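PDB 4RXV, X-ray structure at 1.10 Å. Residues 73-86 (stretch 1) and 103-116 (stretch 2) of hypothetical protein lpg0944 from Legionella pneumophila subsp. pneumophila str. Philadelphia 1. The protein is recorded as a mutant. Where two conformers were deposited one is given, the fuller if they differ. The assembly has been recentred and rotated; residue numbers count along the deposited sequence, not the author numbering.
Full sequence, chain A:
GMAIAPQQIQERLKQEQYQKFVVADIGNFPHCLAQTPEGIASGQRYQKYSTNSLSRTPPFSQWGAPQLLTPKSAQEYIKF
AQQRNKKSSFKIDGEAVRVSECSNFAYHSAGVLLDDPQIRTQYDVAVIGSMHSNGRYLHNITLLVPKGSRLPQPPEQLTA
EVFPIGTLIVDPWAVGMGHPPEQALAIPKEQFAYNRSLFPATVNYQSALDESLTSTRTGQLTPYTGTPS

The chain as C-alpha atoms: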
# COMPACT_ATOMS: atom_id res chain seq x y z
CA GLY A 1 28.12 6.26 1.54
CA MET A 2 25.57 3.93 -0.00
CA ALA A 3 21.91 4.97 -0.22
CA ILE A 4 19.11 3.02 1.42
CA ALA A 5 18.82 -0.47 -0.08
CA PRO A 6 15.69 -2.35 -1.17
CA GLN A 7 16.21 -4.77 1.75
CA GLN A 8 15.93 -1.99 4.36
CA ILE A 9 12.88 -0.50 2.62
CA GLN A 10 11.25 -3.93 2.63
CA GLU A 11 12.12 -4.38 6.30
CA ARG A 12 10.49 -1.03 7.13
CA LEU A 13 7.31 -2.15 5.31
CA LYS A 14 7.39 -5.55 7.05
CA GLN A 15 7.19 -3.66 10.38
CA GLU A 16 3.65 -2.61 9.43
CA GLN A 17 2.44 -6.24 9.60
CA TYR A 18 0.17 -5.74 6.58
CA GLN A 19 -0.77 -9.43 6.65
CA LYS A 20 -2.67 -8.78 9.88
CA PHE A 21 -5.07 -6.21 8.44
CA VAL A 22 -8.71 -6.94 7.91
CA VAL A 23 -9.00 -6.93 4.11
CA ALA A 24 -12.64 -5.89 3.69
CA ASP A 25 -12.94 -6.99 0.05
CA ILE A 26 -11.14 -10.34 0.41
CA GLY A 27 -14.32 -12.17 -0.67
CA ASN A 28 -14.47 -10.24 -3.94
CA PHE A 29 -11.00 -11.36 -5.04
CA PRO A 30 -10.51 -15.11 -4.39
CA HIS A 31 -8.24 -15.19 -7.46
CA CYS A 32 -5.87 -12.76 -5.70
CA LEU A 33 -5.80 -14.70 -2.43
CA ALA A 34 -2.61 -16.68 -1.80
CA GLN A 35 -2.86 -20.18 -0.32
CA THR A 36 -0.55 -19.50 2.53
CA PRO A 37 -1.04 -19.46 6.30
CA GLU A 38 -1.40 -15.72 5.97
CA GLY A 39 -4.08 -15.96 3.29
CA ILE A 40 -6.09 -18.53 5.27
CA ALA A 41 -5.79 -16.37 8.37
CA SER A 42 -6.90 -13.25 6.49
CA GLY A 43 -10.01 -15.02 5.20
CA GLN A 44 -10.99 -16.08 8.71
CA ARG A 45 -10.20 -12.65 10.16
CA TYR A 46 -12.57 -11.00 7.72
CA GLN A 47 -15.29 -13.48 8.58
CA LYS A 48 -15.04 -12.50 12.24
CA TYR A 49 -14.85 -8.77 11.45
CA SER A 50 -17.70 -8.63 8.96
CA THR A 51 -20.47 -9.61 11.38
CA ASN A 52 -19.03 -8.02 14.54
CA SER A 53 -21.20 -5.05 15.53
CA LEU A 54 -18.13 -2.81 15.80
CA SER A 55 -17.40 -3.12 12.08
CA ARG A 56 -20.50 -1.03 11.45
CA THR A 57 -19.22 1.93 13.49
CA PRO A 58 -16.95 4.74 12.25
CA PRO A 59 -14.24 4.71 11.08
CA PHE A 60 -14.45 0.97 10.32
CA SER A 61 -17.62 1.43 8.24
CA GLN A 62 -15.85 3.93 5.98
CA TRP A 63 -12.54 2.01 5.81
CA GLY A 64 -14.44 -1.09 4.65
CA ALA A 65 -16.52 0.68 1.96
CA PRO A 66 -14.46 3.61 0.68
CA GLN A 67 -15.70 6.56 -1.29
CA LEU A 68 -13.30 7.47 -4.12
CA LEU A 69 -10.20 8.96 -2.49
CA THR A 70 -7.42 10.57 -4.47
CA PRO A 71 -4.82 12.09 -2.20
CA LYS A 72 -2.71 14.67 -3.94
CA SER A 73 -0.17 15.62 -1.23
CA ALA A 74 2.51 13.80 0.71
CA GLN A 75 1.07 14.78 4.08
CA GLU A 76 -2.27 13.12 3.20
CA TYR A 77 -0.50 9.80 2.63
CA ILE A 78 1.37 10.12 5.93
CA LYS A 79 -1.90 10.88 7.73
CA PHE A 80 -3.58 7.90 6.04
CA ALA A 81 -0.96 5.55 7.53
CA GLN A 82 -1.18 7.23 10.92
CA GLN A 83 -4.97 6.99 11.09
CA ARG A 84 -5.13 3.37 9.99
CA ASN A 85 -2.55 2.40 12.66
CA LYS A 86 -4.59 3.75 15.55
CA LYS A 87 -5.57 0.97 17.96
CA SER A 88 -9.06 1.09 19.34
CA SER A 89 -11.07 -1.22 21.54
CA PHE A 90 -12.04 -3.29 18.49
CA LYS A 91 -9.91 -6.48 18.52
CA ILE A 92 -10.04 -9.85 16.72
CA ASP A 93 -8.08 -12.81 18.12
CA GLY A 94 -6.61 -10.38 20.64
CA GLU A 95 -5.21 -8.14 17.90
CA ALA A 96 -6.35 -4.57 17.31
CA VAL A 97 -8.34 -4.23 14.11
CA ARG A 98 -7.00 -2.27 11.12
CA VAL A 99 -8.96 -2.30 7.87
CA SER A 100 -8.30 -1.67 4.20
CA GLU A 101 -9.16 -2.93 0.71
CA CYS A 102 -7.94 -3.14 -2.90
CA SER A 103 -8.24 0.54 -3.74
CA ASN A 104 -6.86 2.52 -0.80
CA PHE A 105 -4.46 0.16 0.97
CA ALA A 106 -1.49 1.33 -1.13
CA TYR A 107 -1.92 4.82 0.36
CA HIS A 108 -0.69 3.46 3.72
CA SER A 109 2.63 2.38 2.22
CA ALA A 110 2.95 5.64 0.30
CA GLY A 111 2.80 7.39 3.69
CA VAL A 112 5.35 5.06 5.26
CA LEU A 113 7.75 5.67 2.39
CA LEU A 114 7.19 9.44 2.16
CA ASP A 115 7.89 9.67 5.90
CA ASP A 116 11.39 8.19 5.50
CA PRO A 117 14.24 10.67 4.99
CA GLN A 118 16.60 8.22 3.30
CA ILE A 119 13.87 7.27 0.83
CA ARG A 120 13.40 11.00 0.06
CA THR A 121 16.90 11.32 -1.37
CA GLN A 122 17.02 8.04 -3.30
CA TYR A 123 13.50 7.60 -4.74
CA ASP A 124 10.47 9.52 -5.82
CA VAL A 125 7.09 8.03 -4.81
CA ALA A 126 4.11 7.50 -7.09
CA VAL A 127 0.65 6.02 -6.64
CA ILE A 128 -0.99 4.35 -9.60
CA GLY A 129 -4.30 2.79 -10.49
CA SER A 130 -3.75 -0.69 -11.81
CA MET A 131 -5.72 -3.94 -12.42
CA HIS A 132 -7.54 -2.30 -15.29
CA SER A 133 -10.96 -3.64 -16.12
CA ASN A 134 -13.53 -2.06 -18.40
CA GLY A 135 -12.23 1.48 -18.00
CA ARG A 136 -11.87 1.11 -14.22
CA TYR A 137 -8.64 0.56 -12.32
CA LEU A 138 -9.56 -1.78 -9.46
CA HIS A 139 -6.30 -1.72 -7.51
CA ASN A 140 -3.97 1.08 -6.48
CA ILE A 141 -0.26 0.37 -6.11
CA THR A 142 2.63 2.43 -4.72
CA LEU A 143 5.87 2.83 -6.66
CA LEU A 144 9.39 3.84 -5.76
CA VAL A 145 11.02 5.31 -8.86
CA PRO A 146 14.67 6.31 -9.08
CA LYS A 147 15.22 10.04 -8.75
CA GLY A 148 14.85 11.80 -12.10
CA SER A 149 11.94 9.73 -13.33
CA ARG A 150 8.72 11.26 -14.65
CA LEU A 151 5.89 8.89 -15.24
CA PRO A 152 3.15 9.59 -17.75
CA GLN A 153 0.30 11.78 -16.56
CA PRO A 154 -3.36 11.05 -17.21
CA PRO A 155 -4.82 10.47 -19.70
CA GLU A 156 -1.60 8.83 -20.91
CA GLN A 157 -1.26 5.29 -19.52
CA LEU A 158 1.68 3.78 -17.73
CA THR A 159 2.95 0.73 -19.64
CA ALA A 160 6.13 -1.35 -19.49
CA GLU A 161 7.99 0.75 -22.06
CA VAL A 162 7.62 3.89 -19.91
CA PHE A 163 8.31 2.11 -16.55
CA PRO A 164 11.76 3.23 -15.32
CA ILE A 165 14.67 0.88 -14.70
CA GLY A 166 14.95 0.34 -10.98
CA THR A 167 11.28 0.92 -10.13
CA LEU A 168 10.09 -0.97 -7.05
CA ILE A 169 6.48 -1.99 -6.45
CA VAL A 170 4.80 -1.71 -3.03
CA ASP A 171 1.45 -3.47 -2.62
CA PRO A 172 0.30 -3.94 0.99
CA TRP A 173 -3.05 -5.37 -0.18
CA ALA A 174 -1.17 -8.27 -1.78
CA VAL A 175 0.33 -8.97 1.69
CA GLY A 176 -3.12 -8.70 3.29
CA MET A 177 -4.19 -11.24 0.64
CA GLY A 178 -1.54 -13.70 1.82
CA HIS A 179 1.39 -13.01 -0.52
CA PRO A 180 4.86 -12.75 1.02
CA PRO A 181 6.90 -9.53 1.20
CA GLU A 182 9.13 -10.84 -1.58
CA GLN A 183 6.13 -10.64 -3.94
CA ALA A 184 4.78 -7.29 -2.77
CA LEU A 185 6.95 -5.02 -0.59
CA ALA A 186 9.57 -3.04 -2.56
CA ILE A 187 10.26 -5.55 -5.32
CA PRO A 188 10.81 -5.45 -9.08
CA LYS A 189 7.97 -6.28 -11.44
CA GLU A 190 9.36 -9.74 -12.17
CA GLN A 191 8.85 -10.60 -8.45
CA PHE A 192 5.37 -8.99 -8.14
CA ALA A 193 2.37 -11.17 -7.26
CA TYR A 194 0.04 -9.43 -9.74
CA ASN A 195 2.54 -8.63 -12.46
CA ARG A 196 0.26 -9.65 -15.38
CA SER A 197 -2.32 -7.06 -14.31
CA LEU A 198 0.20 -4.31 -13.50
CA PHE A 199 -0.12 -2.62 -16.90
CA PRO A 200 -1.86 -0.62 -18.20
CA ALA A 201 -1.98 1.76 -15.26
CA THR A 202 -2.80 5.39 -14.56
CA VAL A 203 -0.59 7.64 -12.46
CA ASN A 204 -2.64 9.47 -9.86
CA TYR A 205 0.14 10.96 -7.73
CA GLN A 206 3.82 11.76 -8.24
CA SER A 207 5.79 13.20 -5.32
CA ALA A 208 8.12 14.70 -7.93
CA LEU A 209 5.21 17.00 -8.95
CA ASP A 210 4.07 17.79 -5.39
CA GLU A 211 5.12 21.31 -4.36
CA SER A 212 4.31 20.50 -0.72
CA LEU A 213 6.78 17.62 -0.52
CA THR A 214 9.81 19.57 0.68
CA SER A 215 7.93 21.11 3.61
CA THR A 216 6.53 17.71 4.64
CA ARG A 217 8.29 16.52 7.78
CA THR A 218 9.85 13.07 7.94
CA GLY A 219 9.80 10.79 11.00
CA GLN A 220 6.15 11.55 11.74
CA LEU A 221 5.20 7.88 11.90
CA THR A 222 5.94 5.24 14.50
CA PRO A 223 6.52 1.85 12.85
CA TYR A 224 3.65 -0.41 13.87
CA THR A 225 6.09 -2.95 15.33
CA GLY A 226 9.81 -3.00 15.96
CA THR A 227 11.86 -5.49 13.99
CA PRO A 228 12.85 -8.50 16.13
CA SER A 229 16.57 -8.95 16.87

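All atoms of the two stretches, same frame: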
# COMPACT_ATOMS: atom_id res chain seq x y z
N SER A 73 -1.29 15.04 -1.97
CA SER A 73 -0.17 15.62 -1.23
C SER A 73 0.48 14.57 -0.35
O SER A 73 -0.18 13.65 0.15
CB SER A 73 -0.66 16.78 -0.34
OG SER A 73 -1.34 16.31 0.81
N ALA A 74 1.78 14.73 -0.12
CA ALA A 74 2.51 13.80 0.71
C ALA A 74 1.94 13.69 2.12
O ALA A 74 1.83 12.59 2.65
CB ALA A 74 4.00 14.17 0.74
N GLN A 75 1.57 14.81 2.72
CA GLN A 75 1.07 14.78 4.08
C GLN A 75 -0.22 13.94 4.19
O GLN A 75 -0.45 13.29 5.21
CB GLN A 75 0.85 16.20 4.64
CG GLN A 75 0.46 16.21 6.10
CD GLN A 75 1.57 15.69 7.02
OE1 GLN A 75 2.74 15.84 6.72
NE2 GLN A 75 1.20 15.09 8.14
N GLU A 76 -1.06 13.96 3.16
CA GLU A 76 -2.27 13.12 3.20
C GLU A 76 -1.93 11.63 3.28
O GLU A 76 -2.61 10.90 3.98
CB GLU A 76 -3.14 13.37 1.99
CG GLU A 76 -3.89 14.68 2.03
CD GLU A 76 -4.48 14.95 0.68
OE1 GLU A 76 -5.62 14.50 0.45
OE2 GLU A 76 -3.79 15.58 -0.15
N TYR A 77 -0.90 11.20 2.57
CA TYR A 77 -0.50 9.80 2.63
C TYR A 77 0.05 9.45 4.01
O TYR A 77 -0.25 8.39 4.55
CB TYR A 77 0.50 9.48 1.54
CG TYR A 77 -0.11 9.51 0.16
CD1 TYR A 77 -0.95 8.50 -0.26
CD2 TYR A 77 0.13 10.56 -0.71
CE1 TYR A 77 -1.55 8.51 -1.51
CE2 TYR A 77 -0.46 10.60 -1.97
CZ TYR A 77 -1.30 9.56 -2.36
OH TYR A 77 -1.93 9.54 -3.58
N ILE A 78 0.85 10.34 4.59
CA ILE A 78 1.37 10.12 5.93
C ILE A 78 0.22 10.02 6.95
O ILE A 78 0.19 9.11 7.79
CB ILE A 78 2.40 11.20 6.29
CG1 ILE A 78 3.61 11.09 5.33
CG2 ILE A 78 2.81 11.11 7.75
CD1 ILE A 78 4.69 12.15 5.55
N LYS A 79 -0.75 10.92 6.84
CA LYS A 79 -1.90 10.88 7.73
C LYS A 79 -2.71 9.60 7.56
O LYS A 79 -3.23 9.08 8.53
CB LYS A 79 -2.78 12.10 7.52
CG LYS A 79 -2.31 13.32 8.29
CD LYS A 79 -3.32 14.45 8.21
CE LYS A 79 -3.27 15.10 6.85
NZ LYS A 79 -4.51 15.85 6.55
N PHE A 80 -2.83 9.13 6.33
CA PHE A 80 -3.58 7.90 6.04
C PHE A 80 -2.96 6.74 6.85
O PHE A 80 -3.67 6.00 7.53
CB PHE A 80 -3.57 7.61 4.54
CG PHE A 80 -4.42 6.43 4.13
CD1 PHE A 80 -3.96 5.14 4.25
CD2 PHE A 80 -5.67 6.63 3.56
CE1 PHE A 80 -4.72 4.07 3.86
CE2 PHE A 80 -6.45 5.56 3.15
CZ PHE A 80 -5.97 4.27 3.30
N ALA A 81 -1.65 6.60 6.78
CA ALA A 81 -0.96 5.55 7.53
C ALA A 81 -1.16 5.73 9.04
O ALA A 81 -1.41 4.76 9.77
CB ALA A 81 0.50 5.54 7.19
N GLN A 82 -1.03 6.96 9.51
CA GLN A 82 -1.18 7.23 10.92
C GLN A 82 -2.58 6.83 11.41
O GLN A 82 -2.73 6.20 12.47
CB GLN A 82 -0.94 8.71 11.18
CG GLN A 82 -0.76 9.08 12.60
CD GLN A 82 0.00 10.36 12.70
OE1 GLN A 82 1.11 10.41 13.24
NE2 GLN A 82 -0.55 11.41 12.11
N GLN A 83 -3.60 7.23 10.68
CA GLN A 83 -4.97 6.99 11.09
C GLN A 83 -5.32 5.51 11.07
O GLN A 83 -6.00 5.03 11.96
CB GLN A 83 -5.92 7.73 10.16
CG GLN A 83 -5.90 9.22 10.37
CD GLN A 83 -6.20 9.61 11.81
OE1 GLN A 83 -5.41 10.32 12.45
NE2 GLN A 83 -7.32 9.14 12.33
N ARG A 84 -4.82 4.78 10.07
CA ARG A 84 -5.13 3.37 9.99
C ARG A 84 -4.40 2.55 11.04
O ARG A 84 -4.80 1.44 11.31
CB ARG A 84 -4.77 2.81 8.61
CG ARG A 84 -5.43 3.41 7.40
CD ARG A 84 -6.89 3.28 7.46
NE ARG A 84 -7.65 3.98 6.39
CZ ARG A 84 -7.75 5.30 6.26
NH1 ARG A 84 -7.05 6.12 7.03
NH2 ARG A 84 -8.55 5.80 5.33
N ASN A 85 -3.33 3.09 11.63
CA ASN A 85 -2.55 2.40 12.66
C ASN A 85 -3.01 2.70 14.08
O ASN A 85 -2.46 2.19 15.04
CB ASN A 85 -1.07 2.72 12.54
CG ASN A 85 -0.38 1.92 11.45
OD1 ASN A 85 -1.00 1.14 10.72
ND2 ASN A 85 0.91 2.10 11.35
N LYS A 86 -4.03 3.52 14.23
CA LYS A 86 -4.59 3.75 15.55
C LYS A 86 -5.27 2.47 16.08
O LYS A 86 -6.02 1.80 15.37
CB LYS A 86 -5.56 4.92 15.52
CG LYS A 86 -4.83 6.23 15.26
CD LYS A 86 -5.74 7.45 15.38
CE LYS A 86 -4.97 8.74 15.08
NZ LYS A 86 -3.76 8.91 15.93
N SER A 103 -8.47 -0.81 -3.26
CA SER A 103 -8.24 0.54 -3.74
C SER A 103 -7.26 1.34 -2.88
O SER A 103 -6.24 1.78 -3.37
CB SER A 103 -9.57 1.29 -3.88
OG SER A 103 -10.28 0.75 -4.96
N ASN A 104 -7.56 1.52 -1.60
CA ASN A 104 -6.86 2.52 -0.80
C ASN A 104 -5.69 1.98 -0.02
O ASN A 104 -4.93 2.78 0.50
CB ASN A 104 -7.80 3.23 0.18
CG ASN A 104 -8.85 4.10 -0.50
OD1 ASN A 104 -8.84 4.26 -1.73
ND2 ASN A 104 -9.73 4.69 0.30
N PHE A 105 -5.50 0.66 0.09
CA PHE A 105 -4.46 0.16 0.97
C PHE A 105 -3.08 0.73 0.62
O PHE A 105 -2.29 1.05 1.51
CB PHE A 105 -4.47 -1.37 0.90
CG PHE A 105 -3.99 -2.10 2.16
CD1 PHE A 105 -3.25 -1.51 3.16
CD2 PHE A 105 -4.31 -3.43 2.30
CE1 PHE A 105 -2.84 -2.24 4.27
CE2 PHE A 105 -3.88 -4.18 3.39
CZ PHE A 105 -3.14 -3.58 4.37
N ALA A 106 -2.78 0.84 -0.67
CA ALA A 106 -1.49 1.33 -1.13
C ALA A 106 -1.15 2.70 -0.53
O ALA A 106 0.03 3.02 -0.40
CB ALA A 106 -1.44 1.39 -2.63
N TYR A 107 -2.14 3.50 -0.18
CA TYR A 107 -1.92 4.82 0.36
C TYR A 107 -1.16 4.73 1.69
O TYR A 107 -0.39 5.63 2.01
CB TYR A 107 -3.23 5.54 0.57
CG TYR A 107 -4.10 5.75 -0.66
CD1 TYR A 107 -3.67 5.49 -1.95
CD2 TYR A 107 -5.41 6.17 -0.49
CE1 TYR A 107 -4.51 5.68 -3.04
CE2 TYR A 107 -6.24 6.36 -1.57
CZ TYR A 107 -5.78 6.09 -2.83
OH TYR A 107 -6.59 6.28 -3.93
N HIS A 108 -1.39 3.66 2.45
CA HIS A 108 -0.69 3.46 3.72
C HIS A 108 0.80 3.39 3.47
O HIS A 108 1.59 4.08 4.11
CB HIS A 108 -1.20 2.18 4.36
CG HIS A 108 -0.73 1.95 5.75
ND1 HIS A 108 0.59 1.69 6.07
CD2 HIS A 108 -1.43 1.90 6.91
CE1 HIS A 108 0.67 1.52 7.37
NE2 HIS A 108 -0.54 1.64 7.90
N SER A 109 1.20 2.53 2.55
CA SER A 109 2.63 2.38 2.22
C SER A 109 3.22 3.63 1.61
O SER A 109 4.38 3.95 1.89
CB SER A 109 2.87 1.20 1.29
OG SER A 109 2.49 -0.02 1.89
N ALA A 110 2.46 4.37 0.79
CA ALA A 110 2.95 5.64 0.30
C ALA A 110 3.32 6.56 1.47
O ALA A 110 4.37 7.21 1.44
CB ALA A 110 1.94 6.30 -0.62
N GLY A 111 2.49 6.59 2.51
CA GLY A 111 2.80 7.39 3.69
C GLY A 111 4.04 6.92 4.41
O GLY A 111 4.89 7.74 4.76
N VAL A 112 4.16 5.62 4.62
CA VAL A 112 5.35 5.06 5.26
C VAL A 112 6.62 5.48 4.52
O VAL A 112 7.62 5.85 5.13
CB VAL A 112 5.24 3.53 5.36
CG1 VAL A 112 6.54 2.89 5.75
CG2 VAL A 112 4.11 3.13 6.32
N LEU A 113 6.58 5.38 3.20
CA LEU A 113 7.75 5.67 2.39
C LEU A 113 8.05 7.16 2.32
O LEU A 113 9.21 7.56 2.38
CB LEU A 113 7.55 5.10 1.00
CG LEU A 113 7.40 3.59 1.00
CD1 LEU A 113 6.84 3.11 -0.34
CD2 LEU A 113 8.64 2.87 1.40
N LEU A 114 7.03 7.99 2.20
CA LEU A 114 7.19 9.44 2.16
C LEU A 114 7.71 9.97 3.49
O LEU A 114 8.27 11.06 3.54
CB LEU A 114 5.87 10.12 1.75
CG LEU A 114 5.54 9.99 0.26
CD1 LEU A 114 4.08 10.23 -0.02
CD2 LEU A 114 6.39 10.93 -0.57
N ASP A 115 7.48 9.25 4.57
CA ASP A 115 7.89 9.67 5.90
C ASP A 115 9.35 9.35 6.19
O ASP A 115 9.84 9.73 7.23
CB ASP A 115 7.01 8.99 6.95
CG ASP A 115 7.18 9.59 8.31
OD1 ASP A 115 6.98 10.81 8.44
OD2 ASP A 115 7.52 8.84 9.25
N ASP A 116 10.02 8.63 5.29
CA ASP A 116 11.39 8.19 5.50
C ASP A 116 12.40 9.12 4.82
O ASP A 116 12.39 9.29 3.62
CB ASP A 116 11.54 6.77 4.96
CG ASP A 116 12.88 6.14 5.30
OD1 ASP A 116 13.91 6.67 4.84
OD2 ASP A 116 12.89 5.11 6.01
O HOH W 1 -9.96 4.22 3.29

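Two helices meet here at short range. Helix 74-84 and the helix spanning roughly 105-114 approach to 6.9 Å between axes, with their N-to-C directions at 111°, so they cross steeply rather than running along one another. So close a crossing needs a place where backbone can meet backbone, and Gly111 supplies it: its CA lies 3.8 Å from Ile78 CA. The register spreads from that point, with Ala81 CA 4.4 Å from His108 CA on one flank and Ala74 CA 6.6 Å from Leu114 CA on the other.

The rule at the crossing is legible in the atoms. Gly111 CA sits 3.3 Å from Tyr77 O, a CA-H...O contact with an angle of 138° at the hydrogen. That carbonyl also accepts the helical bond from Ala81 N, so the contact is made without giving up the helix's own hydrogen bonding. A CB built ideally on Gly111 would lie 2.1 Å from Tyr77 O, a clash, and would crowd Ile78 CA and Ala81 CB as well. At this spacing there is no room for a side chain.

Tyr77 is the knob of the packing. Its CA-to-CB bond points toward the second helix, and its side chain sits among Tyr107, Ala110, Gly111 and Leu114. Small and large neighbours combine to form this hole: Ala110 CB comes within 3.6 Å of Tyr77 CD1, while Leu114 CD1 reaches to 4.0 Å from Tyr77 CB. The same Leu114 CD1 lies 4.0 Å from Ala74 CB, carrying the apolar contact to the start of the first helix. Ile78, in its m,t rotamer, runs alongside Gly111, with its CG1 3.6 Å from Gly111 O.

Three aromatic rings then form a relay. The edge of Tyr77 is turned toward the face of Tyr107 in an offset arrangement, with centroids 5.6 Å apart and planes at 79°; Tyr107 in turn directs its edge toward the face of Phe80, with centroids at 5.5 Å and planes at 76°. Tyr107 CB also stands over the Phe80 ring, 3.7 Å from the centroid and only 8° off the normal. One residue thus offers Phe80 both a ring edge and a methylene.

His108 brings polar specificity to an otherwise largely apolar contact. Ala81 CB lies over its imidazole face, 3.9 Å from the centroid and 3° off the normal; a small residue lets the ring lie close against the first helix. In the ring plane, His108 NE2 donates to Asn85 OD1 at 2.9 Å with a nearly linear angle of 171°, the one direct hydrogen bond between the stretches. His108 ND1 is bonded elsewhere in the structure, so both ring nitrogens are satisfied and the ring's orientation is well anchored. Farther out, a water bridges the two stretches, accepting from Arg84 NH2 at 2.9 Å and from Asn104 ND2 at 3.0 Å.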